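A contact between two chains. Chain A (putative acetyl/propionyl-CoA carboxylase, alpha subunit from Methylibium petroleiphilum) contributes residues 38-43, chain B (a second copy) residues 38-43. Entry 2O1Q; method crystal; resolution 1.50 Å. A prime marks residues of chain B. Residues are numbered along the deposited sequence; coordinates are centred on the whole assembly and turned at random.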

ATOM      1  N   VAL A  38     -13.325  -5.478  -2.013  1.00 14.76           N
ATOM      2  CA  VAL A  38     -12.621  -4.423  -2.719  1.00 13.36           C
ATOM      3  C   VAL A  38     -12.276  -3.299  -1.733  1.00 14.05           C
ATOM      4  O   VAL A  38     -13.137  -2.970  -0.895  1.00 14.87           O
ATOM      5  CB  VAL A  38     -13.377  -3.882  -3.958  1.00 13.07           C
ATOM      6  CG1 VAL A  38     -13.646  -5.006  -4.990  1.00 14.68           C
ATOM      7  CG2 VAL A  38     -14.640  -3.071  -3.548  1.00 15.44           C
ATOM      8  N   SER A  39     -11.128  -2.662  -1.932  1.00 15.53           N
ATOM      9  CA  SER A  39     -10.632  -1.537  -1.180  1.00 11.93           C
ATOM     10  C   SER A  39     -10.553  -0.349  -2.134  1.00 14.58           C
ATOM     11  O   SER A  39      -9.588  -0.250  -2.933  1.00 15.81           O
ATOM     12  CB  SER A  39      -9.251  -1.812  -0.659  1.00 14.34           C
ATOM     13  OG  SER A  39      -9.310  -2.622   0.524  1.00 19.63           O
ATOM     14  N   PRO A  40     -11.551   0.527  -2.099  1.00 16.32           N
ATOM     15  CA  PRO A  40     -11.558   1.645  -3.054  1.00 15.88           C
ATOM     16  C   PRO A  40     -10.414   2.625  -2.921  1.00 15.82           C
ATOM     17  O   PRO A  40     -10.072   3.353  -3.906  1.00 15.46           O
ATOM     18  CB  PRO A  40     -12.894   2.367  -2.738  1.00 17.80           C
ATOM     19  CG  PRO A  40     -13.706   1.381  -2.003  1.00 19.39           C
ATOM     20  CD  PRO A  40     -12.707   0.604  -1.186  1.00 16.21           C
ATOM     21  N   GLU A  41      -9.852   2.732  -1.717  1.00 16.16           N
ATOM     22  CA  GLU A  41      -8.801   3.710  -1.536  1.00 15.96           C
ATOM     23  C   GLU A  41      -7.480   3.264  -2.159  1.00 15.19           C
ATOM     24  O   GLU A  41      -6.894   4.001  -2.948  1.00 14.99           O
ATOM     25  CB  GLU A  41      -8.630   4.007  -0.075  1.00 16.57           C
ATOM     26  CG  GLU A  41      -7.651   5.088   0.212  1.00 14.95           C
ATOM     27  CD  GLU A  41      -7.253   5.145   1.660  1.00 15.47           C
ATOM     28  OE1 GLU A  41      -8.038   5.706   2.484  1.00 15.46           O
ATOM     29  OE2 GLU A  41      -6.194   4.575   2.017  1.00 16.61           O
HETATM   30  N   MSE A  42      -6.990   2.071  -1.798  1.00 15.58           N
HETATM   31  CA  MSE A  42      -5.730   1.584  -2.277  1.00 17.35           C
HETATM   32  C   MSE A  42      -5.900   0.992  -3.639  1.00 16.54           C
HETATM   33  O   MSE A  42      -4.869   0.823  -4.331  1.00 16.97           O
HETATM   34  CB  MSE A  42      -5.219   0.581  -1.289  1.00 18.64           C
HETATM   35  CG  MSE A  42      -3.807   0.142  -1.545  1.00 18.56           C
HETATM   36 SE   MSE A  42      -2.984  -0.790  -0.027  0.75 25.87          SE
HETATM   37  CE  MSE A  42      -4.451  -0.442   1.273  1.00 20.18           C
ATOM     38  N   GLY A  43      -7.112   0.568  -4.006  1.00 14.26           N
ATOM     39  CA  GLY A  43      -7.291  -0.174  -5.243  1.00 14.86           C
ATOM     40  C   GLY A  43      -6.973  -1.659  -5.139  1.00 16.26           C
ATOM     41  O   GLY A  43      -6.695  -2.336  -6.150  1.00 16.23           O
TER
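Chain B 38-43: VSPEMG

Reciprocal contact between two copies of the turn 38-43, built around the exchange of Glu41 and Glu41′. Chain B repeats the backbone of chain A closely: Val38′ lies in a strand that enters from earlier in the chain, residues 40-42 take helical phi/psi angles without the regular bonds, and Gly43′ turns to positive phi (78°). Within each copy the turn is closed by a backbone hydrogen bond, Gly43 N to Ser39 O at 2.8 Å and Gly43′ N to Ser39′ O at 2.9 Å. The two turns meet like on like, with CA of Glu41 6.3 Å from CA of Glu41′ and CA of Met42 6.6 Å from CA of Met42′; Val38′ and Gly43′ stay out of contact.

Hydrogen bonds: each glutamate, extended with chi1 and chi2 both t, reaches across so that its carboxylate accepts two successive backbone NH groups of the other copy. Glu41′ OE1 accepts from Glu41 N (3.1 Å) and Glu41′ OE2 from Met42 N (2.9 Å); in return Glu41 OE1 accepts from Glu41′ N (3.1 Å) and Glu41 OE2 from Met42′ N (2.9 Å). Pro40 N also lies 3.4 Å from Glu41′ OE1, but has no hydrogen to share.

Charge: the exchange brings like charges together, Glu41 OE2 lying 4.3 Å from Glu41′ OE2, while each carboxylate also accepts two backbone NH groups.

Water: the O of water 1 donates to Glu41′ OE1 (2.9 Å) and bonds weakly to Ser39 OG (3.4 Å); the O of water 2 donates to Glu41 OE1 (2.9 Å) and bonds to Ser39′ OG (3.1 Å).

Packing: Ser39 CB approaches Glu41′ OE2 to 3.3 Å, and Ser39′ CB approaches Glu41 OE2 to 3.2 Å. The selenomethionines touch at Met42 CE and Met42′ CG (3.7 Å). Here the symmetry loosens: chi3 is -8° in Met42 but 76° in Met42′, whose end leads away from the chain A stretch.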

ATOM      1  N   VAL B  38      -5.426  12.618   5.467  1.00 16.09           N
ATOM      2  CA  VAL B  38      -5.329  11.284   6.019  1.00 14.67           C
ATOM      3  C   VAL B  38      -6.075  10.256   5.178  1.00 15.18           C
ATOM      4  O   VAL B  38      -7.109  10.577   4.613  1.00 17.74           O
ATOM      5  CB  VAL B  38      -5.741  11.223   7.493  1.00 14.24           C
ATOM      6  CG1 VAL B  38      -4.887  12.168   8.356  1.00 16.19           C
ATOM      7  CG2 VAL B  38      -7.242  11.525   7.678  1.00 15.58           C
ATOM      8  N   SER B  39      -5.563   9.029   5.099  1.00 14.73           N
ATOM      9  CA  SER B  39      -6.199   7.937   4.363  1.00 14.66           C
ATOM     10  C   SER B  39      -6.599   6.870   5.367  1.00 15.79           C
ATOM     11  O   SER B  39      -5.742   6.079   5.853  1.00 15.72           O
ATOM     12  CB  SER B  39      -5.278   7.371   3.329  1.00 16.62           C
ATOM     13  OG  SER B  39      -5.240   8.122   2.144  1.00 20.04           O
ATOM     14  N   PRO B  40      -7.876   6.805   5.696  1.00 14.73           N
ATOM     15  CA  PRO B  40      -8.316   5.834   6.694  1.00 14.89           C
ATOM     16  C   PRO B  40      -8.084   4.377   6.350  1.00 18.40           C
ATOM     17  O   PRO B  40      -7.944   3.527   7.245  1.00 17.52           O
ATOM     18  CB  PRO B  40      -9.823   6.107   6.762  1.00 18.11           C
ATOM     19  CG  PRO B  40      -9.949   7.464   6.347  1.00 18.17           C
ATOM     20  CD  PRO B  40      -8.992   7.640   5.259  1.00 17.54           C
ATOM     21  N   GLU B  41      -8.118   4.039   5.072  1.00 15.84           N
ATOM     22  CA  GLU B  41      -8.068   2.653   4.677  1.00 16.28           C
ATOM     23  C   GLU B  41      -6.654   2.063   4.796  1.00 14.24           C
ATOM     24  O   GLU B  41      -6.462   1.058   5.474  1.00 14.46           O
ATOM     25  CB  GLU B  41      -8.594   2.525   3.259  1.00 14.19           C
ATOM     26  CG  GLU B  41      -8.715   1.049   2.860  1.00 13.95           C
ATOM     27  CD  GLU B  41      -8.873   0.925   1.368  1.00 13.06           C
ATOM     28  OE1 GLU B  41     -10.028   1.063   0.884  1.00 16.34           O
ATOM     29  OE2 GLU B  41      -7.789   0.777   0.681  1.00 15.21           O
HETATM   30  N   MSE B  42      -5.687   2.730   4.176  1.00 15.62           N
HETATM   31  CA  MSE B  42      -4.320   2.277   4.177  1.00 17.07           C
HETATM   32  C   MSE B  42      -3.587   2.716   5.413  1.00 17.07           C
HETATM   33  O   MSE B  42      -2.567   2.131   5.785  1.00 17.12           O
HETATM   34  CB  MSE B  42      -3.648   2.811   2.939  1.00 21.95           C
HETATM   35  CG  MSE B  42      -2.312   2.187   2.668  1.00 24.85           C
HETATM   36 SE   MSE B  42      -1.606   2.649   0.886  0.75 25.52          SE
HETATM   37  CE  MSE B  42      -1.018   4.439   1.160  1.00 27.56           C
ATOM     38  N   GLY B  43      -4.069   3.749   6.067  1.00 14.94           N
ATOM     39  CA  GLY B  43      -3.334   4.385   7.162  1.00 16.76           C
ATOM     40  C   GLY B  43      -2.211   5.320   6.814  1.00 17.28           C
ATOM     41  O   GLY B  43      -1.309   5.550   7.624  1.00 16.23           O
TER
HETATM   42  O   HOH W   1     -11.672  -0.896   2.199  1.00 22.38           O
HETATM   43  O   HOH W   2      -8.239   8.422   1.450  1.00 21.37           O